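Local atomic coordinates of 3-Hydroxyacyl-CoA dehydrogenase (Ralstonia eutropha H16, PDB entry 4PZC), a protein that catalyses the NAD-dependent interconversion of (S)-3-hydroxyacyl-CoA and 3-oxoacyl-CoA, acting on (S)-3-hydroxybutyryl-CoA. Residues G269-G272 and R273-G276; Y256-M260 and L261-M265; M196-E199 and A200-L204. All blocks are in the same frame, centred on the assembly; numbering follows the deposited sequence.

Contact 1: G269-G272 and R273-G276; sequences GYLG and RKTG
Leu271 and Thr275 meet where the chain turns back just beyond helix 260-268. A chi1 of 55° sets OG1 of Thr275 between its own backbone N and carbonyl carbon, which aims the hydroxyl oxygen at the main chain of the preceding residues. There Leu271 N donates to Thr275 OG1 over 2.9 Å, and the N-H...O angle of 160° shows a fairly straight bond. The methyl lies against the leucine side chain, Thr275 CG2 being 3.7 Å from both Leu271 CB and Leu271 CD2. Lys274 crosses Leu271 obliquely, its extended chain bringing CE to 4.1 Å from Leu271 CB. Lys274 is predicted to bind NAD(+), and here its NZ is held in a salt bridge by Asp238. Overlapping type I turns shape the backbone: Thr275 N makes a weak bond to Gly272 O at 3.0 Å, and Gly276 N follows with one to Arg273 O. Gly269, at phi 97°, closes the helix in a Schellman motif. The chemistry implies that the threonine hydroxyl oxygen, by accepting Leu271 N, ties this turn to the chain leaving helix 260-268.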
ATOM      1  N   GLY A 269      10.535   9.262 -22.187  1.00 40.90           N
ATOM      2  CA  GLY A 269      11.188   7.959 -22.383  1.00 41.76           C
ATOM      3  C   GLY A 269      11.782   7.474 -21.084  1.00 44.27           C
ATOM      4  O   GLY A 269      12.451   6.440 -21.030  1.00 45.47           O
ATOM      5  N   TYR A 270      11.530   8.227 -20.023  1.00 46.05           N
ATOM      6  CA  TYR A 270      11.980   7.831 -18.710  1.00 48.80           C
ATOM      7  C   TYR A 270      10.925   6.864 -18.155  1.00 48.41           C
ATOM      8  O   TYR A 270       9.917   7.267 -17.607  1.00 47.86           O
ATOM      9  CB  TYR A 270      12.217   9.070 -17.825  1.00 51.23           C
ATOM     10  CG  TYR A 270      13.150  10.135 -18.456  1.00 55.35           C
ATOM     11  CD1 TYR A 270      14.210   9.764 -19.294  1.00 56.87           C
ATOM     12  CD2 TYR A 270      12.986  11.502 -18.186  1.00 50.43           C
ATOM     13  CE1 TYR A 270      15.048  10.712 -19.861  1.00 58.34           C
ATOM     14  CE2 TYR A 270      13.825  12.451 -18.745  1.00 54.34           C
ATOM     15  CZ  TYR A 270      14.855  12.051 -19.585  1.00 58.53           C
ATOM     16  OH  TYR A 270      15.698  12.966 -20.169  1.00 57.15           O
ATOM     17  N   LEU A 271      11.166   5.575 -18.344  1.00 48.23           N
ATOM     18  CA  LEU A 271      10.177   4.537 -18.092  1.00 44.39           C
ATOM     19  C   LEU A 271      10.518   3.626 -16.906  1.00 45.63           C
ATOM     20  O   LEU A 271       9.778   2.705 -16.611  1.00 45.89           O
ATOM     21  CB  LEU A 271      10.066   3.693 -19.355  1.00 41.87           C
ATOM     22  CG  LEU A 271       9.112   4.134 -20.456  1.00 45.64           C
ATOM     23  CD1 LEU A 271       8.874   5.640 -20.543  1.00 45.70           C
ATOM     24  CD2 LEU A 271       9.534   3.557 -21.801  1.00 43.53           C
ATOM     25  N   GLY A 272      11.646   3.861 -16.247  1.00 48.58           N
ATOM     26  CA  GLY A 272      12.057   3.052 -15.097  1.00 48.58           C
ATOM     27  C   GLY A 272      13.272   2.148 -15.314  1.00 51.80           C
ATOM     28  O   GLY A 272      14.146   2.410 -16.155  1.00 44.03           O
ATOM     29  N   ARG A 273      13.304   1.066 -14.537  1.00 54.00           N
ATOM     30  CA  ARG A 273      14.377   0.097 -14.581  1.00 53.76           C
ATOM     31  C   ARG A 273      14.644  -0.314 -16.005  1.00 51.64           C
ATOM     32  O   ARG A 273      15.788  -0.451 -16.411  1.00 53.05           O
ATOM     33  CB  ARG A 273      14.023  -1.131 -13.737  1.00 58.58           C
ATOM     34  CG  ARG A 273      14.140  -0.897 -12.238  1.00 64.74           C
ATOM     35  CD  ARG A 273      14.335  -2.196 -11.477  1.00 73.55           C
ATOM     36  NE  ARG A 273      14.658  -1.942 -10.076  1.00 81.96           N
ATOM     37  CZ  ARG A 273      15.886  -1.760  -9.580  1.00 88.90           C
ATOM     38  NH1 ARG A 273      16.960  -1.821 -10.367  1.00 95.89           N
ATOM     39  NH2 ARG A 273      16.048  -1.519  -8.272  1.00 84.42           N
ATOM     40  N   LYS A 274      13.587  -0.478 -16.780  1.00 51.14           N
ATOM     41  CA  LYS A 274      13.742  -0.972 -18.134  1.00 50.68           C
ATOM     42  C   LYS A 274      14.386  -0.018 -19.130  1.00 56.04           C
ATOM     43  O   LYS A 274      15.014  -0.494 -20.078  1.00 63.54           O
ATOM     44  CB  LYS A 274      12.418  -1.448 -18.688  1.00 46.91           C
ATOM     45  CG  LYS A 274      11.487  -0.386 -19.228  1.00 46.96           C
ATOM     46  CD  LYS A 274      10.110  -1.021 -19.367  1.00 46.55           C
ATOM     47  CE  LYS A 274       9.125  -0.171 -20.126  1.00 46.29           C
ATOM     48  NZ  LYS A 274       7.884  -0.967 -20.330  1.00 48.09           N
ATOM     49  N   THR A 275      14.232   1.298 -18.966  1.00 55.64           N
ATOM     50  CA  THR A 275      15.021   2.244 -19.787  1.00 54.53           C
ATOM     51  C   THR A 275      16.258   2.735 -19.038  1.00 56.61           C
ATOM     52  O   THR A 275      16.969   3.600 -19.534  1.00 52.54           O
ATOM     53  CB  THR A 275      14.203   3.478 -20.265  1.00 53.56           C
ATOM     54  OG1 THR A 275      13.605   4.170 -19.149  1.00 47.18           O
ATOM     55  CG2 THR A 275      13.152   3.044 -21.236  1.00 51.46           C
ATOM     56  N   GLY A 276      16.497   2.196 -17.837  1.00 60.58           N
ATOM     57  CA  GLY A 276      17.565   2.677 -16.955  1.00 61.42           C
ATOM     58  C   GLY A 276      17.264   3.969 -16.206  1.00 61.20           C
ATOM     59  O   GLY A 276      18.038   4.376 -15.335  1.00 65.07           O
TER

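Contact 2: Y256-M260 and L261-M265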
ATOM      1  N   TYR A 256      -9.600   9.568 -11.646  1.00 37.60           N
ATOM      2  CA  TYR A 256      -8.458   8.736 -12.031  1.00 39.85           C
ATOM      3  C   TYR A 256      -7.504   9.368 -13.056  1.00 41.00           C
ATOM      4  O   TYR A 256      -6.703   8.650 -13.619  1.00 43.48           O
ATOM      5  CB  TYR A 256      -8.994   7.394 -12.575  1.00 39.82           C
ATOM      6  CG  TYR A 256      -9.967   6.738 -11.618  1.00 37.35           C
ATOM      7  CD1 TYR A 256     -11.332   7.005 -11.673  1.00 37.67           C
ATOM      8  CD2 TYR A 256      -9.500   5.871 -10.629  1.00 37.77           C
ATOM      9  CE1 TYR A 256     -12.214   6.411 -10.771  1.00 38.75           C
ATOM     10  CE2 TYR A 256     -10.353   5.281  -9.716  1.00 38.11           C
ATOM     11  CZ  TYR A 256     -11.701   5.544  -9.789  1.00 38.93           C
ATOM     12  OH  TYR A 256     -12.498   4.935  -8.868  1.00 38.97           O
ATOM     13  N   ARG A 257      -7.613  10.679 -13.314  1.00 43.24           N
ATOM     14  CA  ARG A 257      -6.595  11.464 -14.048  1.00 45.05           C
ATOM     15  C   ARG A 257      -5.196  10.930 -13.844  1.00 42.80           C
ATOM     16  O   ARG A 257      -4.737  10.848 -12.708  1.00 43.34           O
ATOM     17  CB  ARG A 257      -6.499  12.859 -13.443  1.00 50.33           C
ATOM     18  CG  ARG A 257      -7.329  13.960 -14.055  1.00 54.96           C
ATOM     19  CD  ARG A 257      -7.176  15.211 -13.174  1.00 55.93           C
ATOM     20  NE  ARG A 257      -7.902  15.069 -11.918  1.00 52.90           N
ATOM     21  CZ  ARG A 257      -7.825  15.887 -10.875  1.00 54.72           C
ATOM     22  NH1 ARG A 257      -7.008  16.927 -10.878  1.00 51.61           N
ATOM     23  NH2 ARG A 257      -8.579  15.644  -9.797  1.00 60.62           N
ATOM     24  N   PRO A 258      -4.492  10.592 -14.914  1.00 40.46           N
ATOM     25  CA  PRO A 258      -3.052  10.371 -14.683  1.00 44.66           C
ATOM     26  C   PRO A 258      -2.295  11.575 -14.101  1.00 43.00           C
ATOM     27  O   PRO A 258      -2.584  12.742 -14.449  1.00 41.75           O
ATOM     28  CB  PRO A 258      -2.496  10.031 -16.094  1.00 41.17           C
ATOM     29  CG  PRO A 258      -3.693   9.908 -16.962  1.00 41.17           C
ATOM     30  CD  PRO A 258      -4.942   9.909 -16.120  1.00 38.98           C
ATOM     31  N   ALA A 259      -1.311  11.274 -13.254  1.00 42.50           N
ATOM     32  CA  ALA A 259      -0.416  12.301 -12.685  1.00 43.60           C
ATOM     33  C   ALA A 259       0.434  12.898 -13.792  1.00 38.93           C
ATOM     34  O   ALA A 259       1.055  12.149 -14.548  1.00 37.27           O
ATOM     35  CB  ALA A 259       0.479  11.705 -11.599  1.00 43.68           C
ATOM     36  N   MET A 260       0.424  14.226 -13.900  1.00 36.75           N
ATOM     37  CA  MET A 260       1.104  14.907 -14.995  1.00 39.40           C
ATOM     38  C   MET A 260       2.598  14.579 -15.066  1.00 38.76           C
ATOM     39  O   MET A 260       3.132  14.365 -16.154  1.00 35.70           O
ATOM     40  CB  MET A 260       0.935  16.414 -14.889  1.00 40.86           C
ATOM     41  CG  MET A 260      -0.456  16.932 -15.175  1.00 40.84           C
ATOM     42  SD  MET A 260      -1.042  16.589 -16.847  1.00 50.68           S
ATOM     43  CE  MET A 260      -2.029  15.140 -16.514  1.00 56.06           C
ATOM     44  N   LEU A 261       3.268  14.530 -13.914  1.00 39.30           N
ATOM     45  CA  LEU A 261       4.679  14.150 -13.884  1.00 35.86           C
ATOM     46  C   LEU A 261       4.811  12.752 -14.448  1.00 36.87           C
ATOM     47  O   LEU A 261       5.721  12.473 -15.204  1.00 44.89           O
ATOM     48  CB  LEU A 261       5.249  14.235 -12.476  1.00 35.11           C
ATOM     49  CG  LEU A 261       6.773  14.070 -12.280  1.00 37.47           C
ATOM     50  CD1 LEU A 261       7.658  14.989 -13.129  1.00 34.83           C
ATOM     51  CD2 LEU A 261       7.135  14.268 -10.809  1.00 38.18           C
ATOM     52  N   MET A 262       3.886  11.868 -14.132  1.00 38.82           N
ATOM     53  CA  MET A 262       3.921  10.541 -14.747  1.00 40.68           C
ATOM     54  C   MET A 262       3.800  10.641 -16.268  1.00 38.57           C
ATOM     55  O   MET A 262       4.464   9.892 -16.972  1.00 36.63           O
ATOM     56  CB  MET A 262       2.843   9.605 -14.181  1.00 41.19           C
ATOM     57  CG  MET A 262       2.914   8.184 -14.743  1.00 44.94           C
ATOM     58  SD  MET A 262       1.508   7.120 -14.269  1.00 47.31           S
ATOM     59  CE  MET A 262       1.814   6.954 -12.508  1.00 46.76           C
ATOM     60  N   ARG A 263       2.969  11.552 -16.775  1.00 36.99           N
ATOM     61  CA  ARG A 263       2.901  11.779 -18.221  1.00 36.30           C
ATOM     62  C   ARG A 263       4.196  12.312 -18.813  1.00 37.17           C
ATOM     63  O   ARG A 263       4.567  11.969 -19.931  1.00 40.09           O
ATOM     64  CB  ARG A 263       1.849  12.785 -18.564  1.00 37.44           C
ATOM     65  CG  ARG A 263       0.423  12.315 -18.438  1.00 43.16           C
ATOM     66  CD  ARG A 263      -0.432  13.227 -19.291  1.00 43.98           C
ATOM     67  NE  ARG A 263      -1.835  13.202 -18.940  1.00 47.22           N
ATOM     68  CZ  ARG A 263      -2.698  12.275 -19.341  1.00 49.84           C
ATOM     69  NH1 ARG A 263      -2.300  11.270 -20.116  1.00 50.75           N
ATOM     70  NH2 ARG A 263      -3.985  12.376 -18.977  1.00 47.61           N
ATOM     71  N   GLU A 264       4.841  13.201 -18.085  1.00 36.35           N
ATOM     72  CA  GLU A 264       6.038  13.821 -18.558  1.00 41.05           C
ATOM     73  C   GLU A 264       7.197  12.815 -18.610  1.00 45.58           C
ATOM     74  O   GLU A 264       7.968  12.752 -19.585  1.00 44.97           O
ATOM     75  CB  GLU A 264       6.367  15.017 -17.664  1.00 40.63           C
ATOM     76  CG  GLU A 264       5.527  16.224 -18.018  1.00 42.65           C
ATOM     77  CD  GLU A 264       5.944  16.840 -19.337  1.00 42.27           C
ATOM     78  OE1 GLU A 264       7.105  17.301 -19.441  1.00 38.47           O
ATOM     79  OE2 GLU A 264       5.100  16.860 -20.260  1.00 47.52           O
ATOM     80  N   MET A 265       7.318  12.021 -17.562  1.00 44.61           N
ATOM     81  CA  MET A 265       8.363  11.033 -17.545  1.00 46.64           C
ATOM     82  C   MET A 265       8.165  10.048 -18.694  1.00 45.80           C
ATOM     83  O   MET A 265       9.117   9.704 -19.412  1.00 49.04           O
ATOM     84  CB  MET A 265       8.372  10.346 -16.198  1.00 48.14           C
ATOM     85  CG  MET A 265       8.671  11.336 -15.077  1.00 46.38           C
ATOM     86  SD  MET A 265       9.175  10.413 -13.630  1.00 45.39           S
ATOM     87  CE  MET A 265       9.745  11.724 -12.548  1.00 41.64           C
TER
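Met260 and Arg263 both place CG anti to the carbonyl carbon, with chi1 of -71° and -73°, and their side chains consequently leave the helix side by side in the same direction. They then differ: the methionine bends at chi2 and chi3, carrying its methyl back to the arginine, whereas Arg263 stays extended from CG to NE. The touching end of Met260 is CE, 3.7 Å from Arg263 CD and lying at the edge of the guanidinium near its plane. Pro258 reaches the same group from another direction. Its CG stands 3.0 Å above the guanidinium plane and is 3.5 Å from Arg263 CZ, so CG lies over one face, toward its rim. These groups gather at the start of helix 260-268, in the C-terminal domain, where Ala259 occupies the N-cap position. The first turn is evidenced by two i to i+4 bonds: Arg263 N to Ala259 O at 3.0 Å and Glu264 N to Met260 O at 2.8 Å. On the inner side, Ala259 CB packs against Met262 CB at 4.1 Å, and both side chains also touch Asn198 of helix 189-205. Arg263 NH1 has a long, weak ion pair with Glu245 of helix 237-251, while Arg257 forms a salt bridge with Asp253 of the second subunit.

Contact 3: M196-E199 and A200-L204; sequences MINE and AFCVL
The Phe201 ring is met at its edge by the backbone of the preceding turn: Ile197 O lies in the ring plane, 3.5 Å from Phe201 CD1. Neither face is taken up by the residues 196-200 that precede it, and the neighbouring side-chain contact is again at the rim, where Ile197 CG2 approaches Phe201 CE1 at 4.1 Å. Ile197 and Phe201 run side by side, pointing the same way, as expected of residues four apart on one helix. The isoleucine contributes its CG2 branch here, which is anti to the backbone N, with CG1 directed elsewhere. Ile197 O has a second role, accepting Phe201 N at 3.2 Å. Three further i to i+4 bonds continue the ladder: Ala200 N to Met196 O at 3.1 Å, Cys202 N to Asn198 O at 2.9 Å and Val203 N to Glu199 O at 2.9 Å. Together the four bonds are the evidence for continuous alpha-helix through these residues. The carboxylate of Glu199 is a second flat group. CG stands anti to the backbone N (chi1 -156°) and the chain bends at chi2, setting the direction of the carboxylate, which is gripped from the second subunit: Lys255 and Arg191 of that chain form salt bridges with it, and Tyr256 of that chain a hydrogen bond. Such buried pairing probably favours the ionised acid. Helix 189-205 thus has two differently used sides. Met196, Glu199, Cys202 and Val203 meet the second subunit, while Phe201 packs within its own chain among Leu229 and Ala232 of helix 228-235, Leu237 of helix 237-251, and Met262 and Met265 of helix 260-268.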
ATOM      1  N   MET A 196      -3.019   4.598  -6.094  1.00 44.63           N
ATOM      2  CA  MET A 196      -2.154   4.976  -4.977  1.00 49.35           C
ATOM      3  C   MET A 196      -0.806   5.417  -5.522  1.00 46.90           C
ATOM      4  O   MET A 196      -0.309   6.459  -5.123  1.00 42.69           O
ATOM      5  CB  MET A 196      -1.938   3.823  -4.024  1.00 49.52           C
ATOM      6  CG  MET A 196      -1.206   4.235  -2.773  1.00 56.47           C
ATOM      7  SD  MET A 196      -0.461   2.802  -1.980  1.00 66.72           S
ATOM      8  CE  MET A 196       1.103   2.786  -2.853  1.00 61.76           C
ATOM      9  N   ILE A 197      -0.252   4.621  -6.441  1.00 44.04           N
ATOM     10  CA  ILE A 197       1.009   4.943  -7.085  1.00 43.94           C
ATOM     11  C   ILE A 197       0.902   6.301  -7.783  1.00 41.15           C
ATOM     12  O   ILE A 197       1.732   7.193  -7.583  1.00 38.40           O
ATOM     13  CB  ILE A 197       1.409   3.927  -8.164  1.00 50.22           C
ATOM     14  CG1 ILE A 197       1.404   2.472  -7.640  1.00 54.15           C
ATOM     15  CG2 ILE A 197       2.770   4.317  -8.730  1.00 49.31           C
ATOM     16  CD1 ILE A 197       2.346   2.243  -6.483  1.00 56.22           C
ATOM     17  N   ASN A 198      -0.126   6.461  -8.597  1.00 37.25           N
ATOM     18  CA  ASN A 198      -0.466   7.776  -9.116  1.00 38.68           C
ATOM     19  C   ASN A 198      -0.454   8.933  -8.104  1.00 43.39           C
ATOM     20  O   ASN A 198       0.096  10.031  -8.379  1.00 40.62           O
ATOM     21  CB  ASN A 198      -1.854   7.755  -9.716  1.00 38.96           C
ATOM     22  CG  ASN A 198      -1.969   8.711 -10.842  1.00 39.40           C
ATOM     23  OD1 ASN A 198      -2.923   9.469 -10.938  1.00 33.01           O
ATOM     24  ND2 ASN A 198      -0.963   8.674 -11.735  1.00 40.42           N
ATOM     25  N   GLU A 199      -1.083   8.718  -6.939  1.00 45.83           N
ATOM     26  CA  GLU A 199      -1.116   9.801  -5.952  1.00 43.24           C
ATOM     27  C   GLU A 199       0.292  10.191  -5.583  1.00 39.12           C
ATOM     28  O   GLU A 199       0.563  11.356  -5.397  1.00 36.68           O
ATOM     29  CB  GLU A 199      -1.898   9.445  -4.689  1.00 43.47           C
ATOM     30  CG  GLU A 199      -2.419  10.684  -3.963  1.00 42.07           C
ATOM     31  CD  GLU A 199      -3.471  11.454  -4.763  1.00 43.36           C
ATOM     32  OE1 GLU A 199      -4.045  10.875  -5.704  1.00 42.64           O
ATOM     33  OE2 GLU A 199      -3.730  12.640  -4.445  1.00 43.90           O
ATOM     34  N   ALA A 200       1.177   9.205  -5.460  1.00 38.70           N
ATOM     35  CA  ALA A 200       2.574   9.473  -5.191  1.00 39.57           C
ATOM     36  C   ALA A 200       3.130  10.411  -6.236  1.00 39.85           C
ATOM     37  O   ALA A 200       3.758  11.404  -5.886  1.00 37.30           O
ATOM     38  CB  ALA A 200       3.395   8.205  -5.158  1.00 41.57           C
ATOM     39  N   PHE A 201       2.893  10.130  -7.516  1.00 40.88           N
ATOM     40  CA  PHE A 201       3.441  11.009  -8.555  1.00 39.57           C
ATOM     41  C   PHE A 201       2.893  12.417  -8.364  1.00 42.58           C
ATOM     42  O   PHE A 201       3.643  13.403  -8.521  1.00 47.39           O
ATOM     43  CB  PHE A 201       3.213  10.478  -9.975  1.00 38.24           C
ATOM     44  CG  PHE A 201       4.239   9.493 -10.395  1.00 40.37           C
ATOM     45  CD1 PHE A 201       4.217   8.192  -9.908  1.00 44.82           C
ATOM     46  CD2 PHE A 201       5.273   9.863 -11.227  1.00 43.95           C
ATOM     47  CE1 PHE A 201       5.189   7.261 -10.283  1.00 42.73           C
ATOM     48  CE2 PHE A 201       6.262   8.953 -11.600  1.00 41.61           C
ATOM     49  CZ  PHE A 201       6.212   7.651 -11.138  1.00 42.19           C
ATOM     50  N   CYS A 202       1.617  12.526  -7.989  1.00 39.68           N
ATOM     51  CA  CYS A 202       1.046  13.844  -7.729  1.00 40.31           C
ATOM     52  C   CYS A 202       1.791  14.592  -6.637  1.00 41.25           C
ATOM     53  O   CYS A 202       2.143  15.762  -6.803  1.00 46.20           O
ATOM     54  CB  CYS A 202      -0.430  13.742  -7.367  1.00 40.67           C
ATOM     55  SG  CYS A 202      -1.409  12.931  -8.651  1.00 42.48           S
ATOM     56  N   VAL A 203       2.027  13.909  -5.521  1.00 41.60           N
ATOM     57  CA  VAL A 203       2.718  14.500  -4.383  1.00 39.99           C
ATOM     58  C   VAL A 203       4.075  14.981  -4.849  1.00 38.09           C
ATOM     59  O   VAL A 203       4.443  16.125  -4.614  1.00 41.48           O
ATOM     60  CB  VAL A 203       2.872  13.483  -3.222  1.00 40.74           C
ATOM     61  CG1 VAL A 203       3.920  13.941  -2.238  1.00 39.67           C
ATOM     62  CG2 VAL A 203       1.550  13.276  -2.500  1.00 41.09           C
ATOM     63  N   LEU A 204       4.803  14.106  -5.528  1.00 36.11           N
ATOM     64  CA  LEU A 204       6.124  14.440  -6.052  1.00 37.05           C
ATOM     65  C   LEU A 204       5.979  15.585  -7.039  1.00 37.15           C
ATOM     66  O   LEU A 204       6.682  16.580  -6.979  1.00 37.02           O
ATOM     67  CB  LEU A 204       6.736  13.232  -6.761  1.00 37.89           C
ATOM     68  CG  LEU A 204       8.019  13.520  -7.548  1.00 37.05           C
ATOM     69  CD1 LEU A 204       9.088  13.974  -6.588  1.00 39.95           C
ATOM     70  CD2 LEU A 204       8.504  12.299  -8.298  1.00 36.04           C
TER

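Overall arrangement
All three contacts belong to the C-terminal domain and follow one another along the chain in the order 3, 2, 1. Contacts 2 and 3 are the closest pair, with centres 9 Å apart; they join through Ala259 CB, 3.4 Å from Phe201 CB, and both reach the second subunit. Contact 2 leads into contact 1 along helix 260-268, with a probable hydrogen bond from Tyr270 N to Met265 O at 2.9 Å. Contacts 1 and 3 do not touch, their nearest atoms being about 7 Å apart. Contact 1 lies toward the cofactor site: the Lys274 side chain is about 11 Å from that of Asn143, an observed NAD(+)-binding residue.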